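Local coordinates for protein aspartate-semialdehyde dehydrogenase (Vibrio cholerae, PDB 2R00) that catalyses the NADPH-dependent reductive dephosphorylation of L-aspartyl-4-phosphate to L-aspartate-semialdehyde, a step on the routes to lysine, methionine and threonine, at residues A[2-8]-A[29-35]; A[22-28]-A[325-329]. One frame throughout, in Å; residues are numbered along the deposited sequence.

Interactions 1 and 2 have centres 11 Å apart and both build on one beta-alpha-beta unit: strand 4-9, helix 14-25 and strand 30-37. Interaction 1 pairs the two strands within the sheet of the nucleotide-binding domain, while interaction 2 sets the end of the helix against helix 316-335, which follows strand 306-313 of the second sheet. Along the chain the segments alternate: 2-8, 22-28, 29-35, 325-329. Leu-23 and Phe-28 join the contacts: Leu-23 CD1 lies 3.9 Å from Ile-8 CD1, and Phe-28 CE2 lies 4.0 Å from Val-6 CG2. The C-terminal helix thus returns to the N-terminal domain and packs beside its first crossover.

Interaction 1. Residues A[2-8]-A[29-35]; sequences QQFNVAI and PVDELFL
Phe-34 and Phe-4 both present ring edges to the segment across from them. The edge of Phe-34 meets Val-6 O and Asn-5 CB, with Val-6 O 3.8 Å from Phe-34 CD1, while outside the pair its ring meets that of Phe-61. Pro-29 O lies at the edge of Phe-4 because it accepts the backbone N-H of the same residue, and Phe-4 CD2 touches Pro-29 CG at 4.0 Å; with CG beside its own backbone N (chi1 -52°), the ring runs alongside the compact proline. The amide of Asn-5 stands perpendicular to the carboxylate of Glu-32, but its real partner is backbone: OD1 accepts Glu-32 N at 2.9 Å in a bent bond (139° at the hydrogen), the donor lying in the amide's carbonyl plane. Asparagine suits this place because a beta bulge shifts the register by one residue between Phe-4 and Val-6, and a side-chain carbonyl takes up the N-H of Glu-32 there. Asn-5 ND2 makes a weak bond to Gln-65 O. Before the bulge, Asp-31 N reaches Phe-4 O at 2.8 Å from above its carbonyl plane. After it, regular parallel pairing runs on through Val-6 N to Glu-32 O, Phe-34 N to Val-6 O and Ile-8 N to Phe-34 O.

Val-6, Ile-8, Leu-33 and Leu-35 share the sheet face that meets helix 14-25, and their branched side chains mesh: Ile-8 CD1 lies 3.9 Å from Leu-35 CD2 and 4.1 Å from Leu-33 CD1. Ala-7 shares the other face with Phe-34, its small methyl lying 4.3 Å from Phe-34 CB. Adjacent parallel strands joined through a helix packed on one face form the beta-alpha-beta crossover that opens a Rossmann fold.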
ATOM      1  N   GLN A   2     -14.262 -28.501 -34.194  1.00 42.08           N
ATOM      2  CA  GLN A   2     -13.037 -29.101 -33.580  1.00 42.15           C
ATOM      3  C   GLN A   2     -13.081 -29.047 -32.052  1.00 41.43           C
ATOM      4  O   GLN A   2     -13.242 -27.979 -31.454  1.00 41.36           O
ATOM      5  CB  GLN A   2     -11.773 -28.416 -34.103  1.00 42.14           C
ATOM      6  CG  GLN A   2     -10.513 -29.251 -33.941  1.00 43.10           C
ATOM      7  CD  GLN A   2      -9.279 -28.610 -34.565  1.00 43.38           C
ATOM      8  OE1 GLN A   2      -9.195 -27.387 -34.717  1.00 46.08           O
ATOM      9  NE2 GLN A   2      -8.310 -29.441 -34.927  1.00 44.84           N
ATOM     10  N   GLN A   3     -12.944 -30.217 -31.435  1.00 40.54           N
ATOM     11  CA  GLN A   3     -13.042 -30.347 -29.992  1.00 39.85           C
ATOM     12  C   GLN A   3     -11.844 -31.098 -29.431  1.00 38.72           C
ATOM     13  O   GLN A   3     -11.302 -31.999 -30.076  1.00 38.58           O
ATOM     14  CB  GLN A   3     -14.348 -31.035 -29.600  1.00 40.20           C
ATOM     15  CG  GLN A   3     -15.586 -30.206 -29.937  1.00 42.60           C
ATOM     16  CD  GLN A   3     -16.822 -30.656 -29.187  1.00 45.84           C
ATOM     17  OE1 GLN A   3     -17.515 -29.835 -28.571  1.00 47.60           O
ATOM     18  NE2 GLN A   3     -17.108 -31.961 -29.227  1.00 45.86           N
ATOM     19  N   PHE A   4     -11.448 -30.728 -28.218  1.00 37.29           N
ATOM     20  CA  PHE A   4     -10.206 -31.224 -27.634  1.00 35.83           C
ATOM     21  C   PHE A   4     -10.449 -31.926 -26.309  1.00 34.84           C
ATOM     22  O   PHE A   4     -11.337 -31.541 -25.542  1.00 34.76           O
ATOM     23  CB  PHE A   4      -9.221 -30.065 -27.454  1.00 35.61           C
ATOM     24  CG  PHE A   4      -9.011 -29.265 -28.702  1.00 35.47           C
ATOM     25  CD1 PHE A   4      -7.942 -29.539 -29.543  1.00 35.67           C
ATOM     26  CD2 PHE A   4      -9.898 -28.248 -29.053  1.00 35.45           C
ATOM     27  CE1 PHE A   4      -7.746 -28.809 -30.710  1.00 36.17           C
ATOM     28  CE2 PHE A   4      -9.713 -27.516 -30.218  1.00 35.86           C
ATOM     29  CZ  PHE A   4      -8.634 -27.796 -31.048  1.00 36.06           C
ATOM     30  N   ASN A   5      -9.668 -32.971 -26.060  1.00 33.62           N
ATOM     31  CA  ASN A   5      -9.660 -33.634 -24.772  1.00 32.51           C
ATOM     32  C   ASN A   5      -8.752 -32.876 -23.803  1.00 31.57           C
ATOM     33  O   ASN A   5      -7.606 -32.515 -24.138  1.00 31.21           O
ATOM     34  CB  ASN A   5      -9.215 -35.090 -24.915  1.00 32.97           C
ATOM     35  CG  ASN A   5     -10.241 -35.951 -25.647  1.00 34.42           C
ATOM     36  OD1 ASN A   5     -11.450 -35.700 -25.580  1.00 33.99           O
ATOM     37  ND2 ASN A   5      -9.757 -36.967 -26.357  1.00 35.95           N
ATOM     38  N   VAL A   6      -9.287 -32.629 -22.611  1.00 30.40           N
ATOM     39  CA  VAL A   6      -8.645 -31.779 -21.614  1.00 29.44           C
ATOM     40  C   VAL A   6      -8.646 -32.438 -20.235  1.00 28.40           C
ATOM     41  O   VAL A   6      -9.660 -32.989 -19.793  1.00 28.05           O
ATOM     42  CB  VAL A   6      -9.342 -30.396 -21.534  1.00 29.56           C
ATOM     43  CG1 VAL A   6      -8.646 -29.486 -20.516  1.00 29.67           C
ATOM     44  CG2 VAL A   6      -9.378 -29.730 -22.911  1.00 29.17           C
ATOM     45  N   ALA A   7      -7.497 -32.375 -19.570  1.00 27.28           N
ATOM     46  CA  ALA A   7      -7.352 -32.832 -18.193  1.00 26.58           C
ATOM     47  C   ALA A   7      -7.149 -31.645 -17.265  1.00 26.55           C
ATOM     48  O   ALA A   7      -6.489 -30.657 -17.629  1.00 25.77           O
ATOM     49  CB  ALA A   7      -6.168 -33.797 -18.058  1.00 26.59           C
ATOM     50  N   ILE A   8      -7.709 -31.753 -16.065  1.00 26.23           N
ATOM     51  CA  ILE A   8      -7.374 -30.850 -14.973  1.00 26.55           C
ATOM     52  C   ILE A   8      -6.742 -31.692 -13.880  1.00 26.77           C
ATOM     53  O   ILE A   8      -7.358 -32.638 -13.388  1.00 26.78           O
ATOM     54  CB  ILE A   8      -8.612 -30.106 -14.417  1.00 26.45           C
ATOM     55  CG1 ILE A   8      -9.226 -29.199 -15.489  1.00 25.94           C
ATOM     56  CG2 ILE A   8      -8.232 -29.272 -13.174  1.00 26.16           C
ATOM     57  CD1 ILE A   8     -10.622 -28.673 -15.125  1.00 27.17           C
ATOM     58  N   PRO A  29     -14.035 -25.497 -26.332  1.00 32.94           N
ATOM     59  CA  PRO A  29     -14.432 -26.679 -27.100  1.00 33.10           C
ATOM     60  C   PRO A  29     -13.850 -27.979 -26.529  1.00 33.02           C
ATOM     61  O   PRO A  29     -12.875 -28.518 -27.051  1.00 32.99           O
ATOM     62  CB  PRO A  29     -13.895 -26.387 -28.501  1.00 33.10           C
ATOM     63  CG  PRO A  29     -12.726 -25.489 -28.279  1.00 33.08           C
ATOM     64  CD  PRO A  29     -13.075 -24.655 -27.074  1.00 33.12           C
ATOM     65  N   VAL A  30     -14.459 -28.453 -25.449  1.00 32.98           N
ATOM     66  CA  VAL A  30     -14.065 -29.694 -24.812  1.00 33.20           C
ATOM     67  C   VAL A  30     -14.854 -30.841 -25.434  1.00 34.21           C
ATOM     68  O   VAL A  30     -16.087 -30.776 -25.555  1.00 33.82           O
ATOM     69  CB  VAL A  30     -14.324 -29.659 -23.283  1.00 33.24           C
ATOM     70  CG1 VAL A  30     -14.027 -31.023 -22.636  1.00 32.28           C
ATOM     71  CG2 VAL A  30     -13.498 -28.562 -22.629  1.00 32.74           C
ATOM     72  N   ASP A  31     -14.121 -31.868 -25.852  1.00 34.64           N
ATOM     73  CA  ASP A  31     -14.693 -33.140 -26.225  1.00 35.61           C
ATOM     74  C   ASP A  31     -14.866 -33.917 -24.924  1.00 35.67           C
ATOM     75  O   ASP A  31     -15.967 -33.967 -24.363  1.00 35.78           O
ATOM     76  CB  ASP A  31     -13.760 -33.851 -27.211  1.00 36.05           C
ATOM     77  CG  ASP A  31     -14.232 -35.255 -27.584  1.00 37.93           C
ATOM     78  OD1 ASP A  31     -13.506 -35.909 -28.360  1.00 40.37           O
ATOM     79  OD2 ASP A  31     -15.306 -35.705 -27.112  1.00 39.92           O
ATOM     80  N   GLU A  32     -13.774 -34.482 -24.412  1.00 35.62           N
ATOM     81  CA  GLU A  32     -13.810 -35.151 -23.117  1.00 35.66           C
ATOM     82  C   GLU A  32     -12.978 -34.416 -22.062  1.00 35.11           C
ATOM     83  O   GLU A  32     -11.851 -33.987 -22.328  1.00 34.98           O
ATOM     84  CB  GLU A  32     -13.318 -36.583 -23.259  1.00 36.00           C
ATOM     85  CG  GLU A  32     -13.844 -37.540 -22.209  1.00 37.69           C
ATOM     86  CD  GLU A  32     -13.702 -38.994 -22.637  1.00 39.86           C
ATOM     87  OE1 GLU A  32     -13.512 -39.253 -23.855  1.00 39.50           O
ATOM     88  OE2 GLU A  32     -13.770 -39.873 -21.751  1.00 40.86           O
ATOM     89  N   LEU A  33     -13.548 -34.273 -20.870  1.00 34.39           N
ATOM     90  CA  LEU A  33     -12.839 -33.678 -19.742  1.00 33.75           C
ATOM     91  C   LEU A  33     -12.442 -34.768 -18.764  1.00 33.31           C
ATOM     92  O   LEU A  33     -13.268 -35.613 -18.412  1.00 33.31           O
ATOM     93  CB  LEU A  33     -13.711 -32.625 -19.040  1.00 33.71           C
ATOM     94  CG  LEU A  33     -13.100 -31.906 -17.830  1.00 33.53           C
ATOM     95  CD1 LEU A  33     -11.946 -30.992 -18.255  1.00 33.50           C
ATOM     96  CD2 LEU A  33     -14.153 -31.114 -17.081  1.00 33.59           C
ATOM     97  N   PHE A  34     -11.177 -34.750 -18.339  1.00 32.61           N
ATOM     98  CA  PHE A  34     -10.680 -35.675 -17.319  1.00 32.09           C
ATOM     99  C   PHE A  34     -10.256 -34.906 -16.069  1.00 31.84           C
ATOM    100  O   PHE A  34      -9.616 -33.852 -16.154  1.00 31.57           O
ATOM    101  CB  PHE A  34      -9.514 -36.519 -17.853  1.00 32.06           C
ATOM    102  CG  PHE A  34      -9.857 -37.333 -19.073  1.00 32.33           C
ATOM    103  CD1 PHE A  34      -9.734 -36.791 -20.347  1.00 32.98           C
ATOM    104  CD2 PHE A  34     -10.305 -38.645 -18.946  1.00 32.50           C
ATOM    105  CE1 PHE A  34     -10.051 -37.541 -21.488  1.00 33.63           C
ATOM    106  CE2 PHE A  34     -10.620 -39.400 -20.077  1.00 33.10           C
ATOM    107  CZ  PHE A  34     -10.496 -38.844 -21.346  1.00 33.15           C
ATOM    108  N   LEU A  35     -10.632 -35.428 -14.910  1.00 31.10           N
ATOM    109  CA  LEU A  35     -10.287 -34.799 -13.651  1.00 31.20           C
ATOM    110  C   LEU A  35      -9.366 -35.723 -12.873  1.00 31.47           C
ATOM    111  O   LEU A  35      -9.707 -36.883 -12.614  1.00 31.71           O
ATOM    112  CB  LEU A  35     -11.546 -34.454 -12.850  1.00 31.01           C
ATOM    113  CG  LEU A  35     -12.560 -33.546 -13.555  1.00 30.96           C
ATOM    114  CD1 LEU A  35     -13.824 -33.359 -12.704  1.00 29.75           C
ATOM    115  CD2 LEU A  35     -11.947 -32.190 -13.926  1.00 30.15           C
TER

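Interaction 2. Residues A[22-28]-A[325-329]; sequences VLQEREF and VQIAE
Val-325 is the apolar centre of this contact, met by Val-22, Leu-23 and Phe-28, with the CD of Arg-26 at its side, while a polar, more exposed side lies beside it. Its CG2 meets Val-22 CG1 at 3.6 Å, and its CG1 meets Leu-23 CD2 at 3.8 Å; compact, branched valines let the two helices come close. Phe-28 has CG opposite its backbone N (chi1 -167°), which swings the ring out toward 325-329, where its edge abuts the helix backbone. There CE1 lies 3.7 Å from Ala-328 CB, a methyl small enough to admit the ring. The helix ends in a Schellman motif, with Glu-27 at positive phi, a turn consistent with Phe-28 facing 325-329.

On the more exposed side the fit is polar. Arg-26 spans the gap, Gln-326 CG lying over one guanidinium face, offset toward its edge. NH1 holds both carboxylate oxygens of Glu-329 in one salt bridge, 2.8 Å to OE2 and a nearly straight hydrogen bond (175°) to the syn lone pair of OE1, in the guanidinium plane. A water donates to Glu-329 OE1 at 2.7 Å and to Arg-26 O at 2.9 Å. The nearby arginine charge and the water would be expected to favour an ionised Glu-329, so that the polar side holds the helix end to helix 316-335 by charge, as the apolar side does by packing.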
ATOM      1  N   VAL A  22     -14.589 -22.227 -15.300  1.00 30.27           N
ATOM      2  CA  VAL A  22     -14.175 -21.281 -16.330  1.00 30.02           C
ATOM      3  C   VAL A  22     -14.250 -21.905 -17.727  1.00 29.87           C
ATOM      4  O   VAL A  22     -14.716 -21.262 -18.651  1.00 29.61           O
ATOM      5  CB  VAL A  22     -12.779 -20.648 -16.034  1.00 30.02           C
ATOM      6  CG1 VAL A  22     -12.319 -19.770 -17.191  1.00 29.30           C
ATOM      7  CG2 VAL A  22     -12.825 -19.835 -14.732  1.00 29.41           C
ATOM      8  N   LEU A  23     -13.806 -23.153 -17.867  1.00 30.11           N
ATOM      9  CA  LEU A  23     -13.938 -23.891 -19.127  1.00 30.61           C
ATOM     10  C   LEU A  23     -15.394 -23.960 -19.592  1.00 31.25           C
ATOM     11  O   LEU A  23     -15.687 -23.830 -20.786  1.00 31.56           O
ATOM     12  CB  LEU A  23     -13.361 -25.308 -18.993  1.00 30.85           C
ATOM     13  CG  LEU A  23     -11.829 -25.465 -18.978  1.00 30.79           C
ATOM     14  CD1 LEU A  23     -11.425 -26.884 -18.548  1.00 30.70           C
ATOM     15  CD2 LEU A  23     -11.218 -25.111 -20.325  1.00 29.58           C
ATOM     16  N   GLN A  24     -16.296 -24.157 -18.643  1.00 31.45           N
ATOM     17  CA  GLN A  24     -17.725 -24.177 -18.925  1.00 32.95           C
ATOM     18  C   GLN A  24     -18.239 -22.771 -19.313  1.00 33.25           C
ATOM     19  O   GLN A  24     -18.773 -22.577 -20.412  1.00 33.15           O
ATOM     20  CB  GLN A  24     -18.468 -24.755 -17.723  1.00 32.78           C
ATOM     21  CG  GLN A  24     -19.971 -24.843 -17.885  1.00 34.53           C
ATOM     22  CD  GLN A  24     -20.610 -25.531 -16.712  1.00 35.68           C
ATOM     23  OE1 GLN A  24     -20.613 -26.753 -16.628  1.00 35.62           O
ATOM     24  NE2 GLN A  24     -21.162 -24.746 -15.790  1.00 37.33           N
ATOM     25  N   GLU A  25     -18.022 -21.791 -18.438  1.00 33.71           N
ATOM     26  CA  GLU A  25     -18.444 -20.408 -18.690  1.00 34.73           C
ATOM     27  C   GLU A  25     -17.915 -19.824 -20.012  1.00 34.40           C
ATOM     28  O   GLU A  25     -18.661 -19.167 -20.749  1.00 34.45           O
ATOM     29  CB  GLU A  25     -18.101 -19.513 -17.493  1.00 34.75           C
ATOM     30  CG  GLU A  25     -19.021 -19.755 -16.297  1.00 36.79           C
ATOM     31  CD  GLU A  25     -18.534 -19.133 -14.994  1.00 37.66           C
ATOM     32  OE1 GLU A  25     -17.603 -18.285 -15.031  1.00 42.88           O
ATOM     33  OE2 GLU A  25     -19.095 -19.490 -13.925  1.00 41.38           O
ATOM     34  N   ARG A  26     -16.640 -20.077 -20.310  1.00 33.78           N
ATOM     35  CA  ARG A  26     -16.005 -19.602 -21.545  1.00 33.73           C
ATOM     36  C   ARG A  26     -16.341 -20.460 -22.775  1.00 33.61           C
ATOM     37  O   ARG A  26     -15.896 -20.168 -23.892  1.00 33.04           O
ATOM     38  CB  ARG A  26     -14.481 -19.513 -21.364  1.00 33.71           C
ATOM     39  CG  ARG A  26     -14.023 -18.428 -20.415  1.00 34.99           C
ATOM     40  CD  ARG A  26     -12.558 -18.043 -20.651  1.00 36.29           C
ATOM     41  NE  ARG A  26     -12.406 -16.608 -20.450  1.00 40.41           N
ATOM     42  CZ  ARG A  26     -12.012 -15.736 -21.372  1.00 39.82           C
ATOM     43  NH1 ARG A  26     -11.659 -16.123 -22.591  1.00 38.56           N
ATOM     44  NH2 ARG A  26     -11.938 -14.460 -21.047  1.00 43.07           N
ATOM     45  N   GLU A  27     -17.119 -21.521 -22.566  1.00 33.99           N
ATOM     46  CA  GLU A  27     -17.536 -22.418 -23.649  1.00 34.66           C
ATOM     47  C   GLU A  27     -16.336 -22.947 -24.459  1.00 34.00           C
ATOM     48  O   GLU A  27     -16.345 -22.969 -25.698  1.00 33.68           O
ATOM     49  CB  GLU A  27     -18.587 -21.735 -24.548  1.00 34.91           C
ATOM     50  CG  GLU A  27     -19.869 -21.297 -23.808  1.00 35.98           C
ATOM     51  CD  GLU A  27     -20.792 -20.435 -24.674  1.00 37.01           C
ATOM     52  OE1 GLU A  27     -21.008 -20.784 -25.859  1.00 39.85           O
ATOM     53  OE2 GLU A  27     -21.306 -19.408 -24.168  1.00 40.11           O
ATOM     54  N   PHE A  28     -15.301 -23.378 -23.740  1.00 33.60           N
ATOM     55  CA  PHE A  28     -14.136 -24.006 -24.363  1.00 33.21           C
ATOM     56  C   PHE A  28     -14.565 -25.275 -25.106  1.00 33.12           C
ATOM     57  O   PHE A  28     -15.378 -26.039 -24.578  1.00 33.04           O
ATOM     58  CB  PHE A  28     -13.072 -24.348 -23.310  1.00 32.79           C
ATOM     59  CG  PHE A  28     -11.738 -24.699 -23.902  1.00 31.96           C
ATOM     60  CD1 PHE A  28     -10.788 -23.715 -24.130  1.00 31.06           C
ATOM     61  CD2 PHE A  28     -11.432 -26.013 -24.236  1.00 31.10           C
ATOM     62  CE1 PHE A  28      -9.556 -24.037 -24.693  1.00 31.29           C
ATOM     63  CE2 PHE A  28     -10.204 -26.345 -24.805  1.00 30.51           C
ATOM     64  CZ  PHE A  28      -9.267 -25.358 -25.028  1.00 30.93           C
ATOM     65  N   VAL A 325      -7.016 -20.668 -18.919  1.00 24.71           N
ATOM     66  CA  VAL A 325      -7.954 -21.018 -19.992  1.00 24.71           C
ATOM     67  C   VAL A 325      -7.727 -20.154 -21.250  1.00 25.31           C
ATOM     68  O   VAL A 325      -7.748 -20.675 -22.369  1.00 25.62           O
ATOM     69  CB  VAL A 325      -9.425 -20.986 -19.498  1.00 24.83           C
ATOM     70  CG1 VAL A 325     -10.400 -21.385 -20.612  1.00 25.65           C
ATOM     71  CG2 VAL A 325      -9.595 -21.920 -18.306  1.00 25.10           C
ATOM     72  N   GLN A 326      -7.463 -18.855 -21.066  1.00 25.08           N
ATOM     73  CA  GLN A 326      -7.132 -17.967 -22.193  1.00 25.60           C
ATOM     74  C   GLN A 326      -5.897 -18.425 -22.964  1.00 25.53           C
ATOM     75  O   GLN A 326      -5.835 -18.293 -24.194  1.00 25.23           O
ATOM     76  CB  GLN A 326      -6.884 -16.547 -21.706  1.00 26.19           C
ATOM     77  CG  GLN A 326      -8.128 -15.769 -21.311  1.00 28.12           C
ATOM     78  CD  GLN A 326      -7.777 -14.412 -20.739  1.00 30.69           C
ATOM     79  OE1 GLN A 326      -7.278 -14.310 -19.621  1.00 31.63           O
ATOM     80  NE2 GLN A 326      -8.032 -13.361 -21.507  1.00 32.60           N
ATOM     81  N   ILE A 327      -4.903 -18.937 -22.235  1.00 25.32           N
ATOM     82  CA  ILE A 327      -3.737 -19.556 -22.851  1.00 25.14           C
ATOM     83  C   ILE A 327      -4.180 -20.721 -23.732  1.00 25.37           C
ATOM     84  O   ILE A 327      -3.777 -20.797 -24.890  1.00 25.43           O
ATOM     85  CB  ILE A 327      -2.702 -20.049 -21.790  1.00 25.24           C
ATOM     86  CG1 ILE A 327      -2.099 -18.858 -21.028  1.00 24.72           C
ATOM     87  CG2 ILE A 327      -1.611 -20.877 -22.465  1.00 24.80           C
ATOM     88  CD1 ILE A 327      -1.339 -19.226 -19.744  1.00 24.77           C
ATOM     89  N   ALA A 328      -5.011 -21.612 -23.176  1.00 25.81           N
ATOM     90  CA  ALA A 328      -5.511 -22.799 -23.889  1.00 26.43           C
ATOM     91  C   ALA A 328      -6.324 -22.440 -25.135  1.00 27.27           C
ATOM     92  O   ALA A 328      -6.278 -23.149 -26.145  1.00 27.54           O
ATOM     93  CB  ALA A 328      -6.358 -23.661 -22.961  1.00 25.85           C
ATOM     94  N   GLU A 329      -7.091 -21.360 -25.035  1.00 28.25           N
ATOM     95  CA  GLU A 329      -7.904 -20.879 -26.138  1.00 28.93           C
ATOM     96  C   GLU A 329      -7.015 -20.494 -27.300  1.00 29.93           C
ATOM     97  O   GLU A 329      -7.270 -20.901 -28.426  1.00 30.28           O
ATOM     98  CB  GLU A 329      -8.751 -19.690 -25.688  1.00 29.06           C
ATOM     99  CG  GLU A 329      -9.925 -20.083 -24.803  1.00 29.51           C
ATOM    100  CD  GLU A 329     -10.608 -18.890 -24.160  1.00 30.40           C
ATOM    101  OE1 GLU A 329     -11.614 -19.102 -23.467  1.00 30.15           O
ATOM    102  OE2 GLU A 329     -10.129 -17.746 -24.325  1.00 31.31           O
TER
HETATM  103  O   HOH W   1     -13.209 -20.871 -24.765  1.00 31.03           O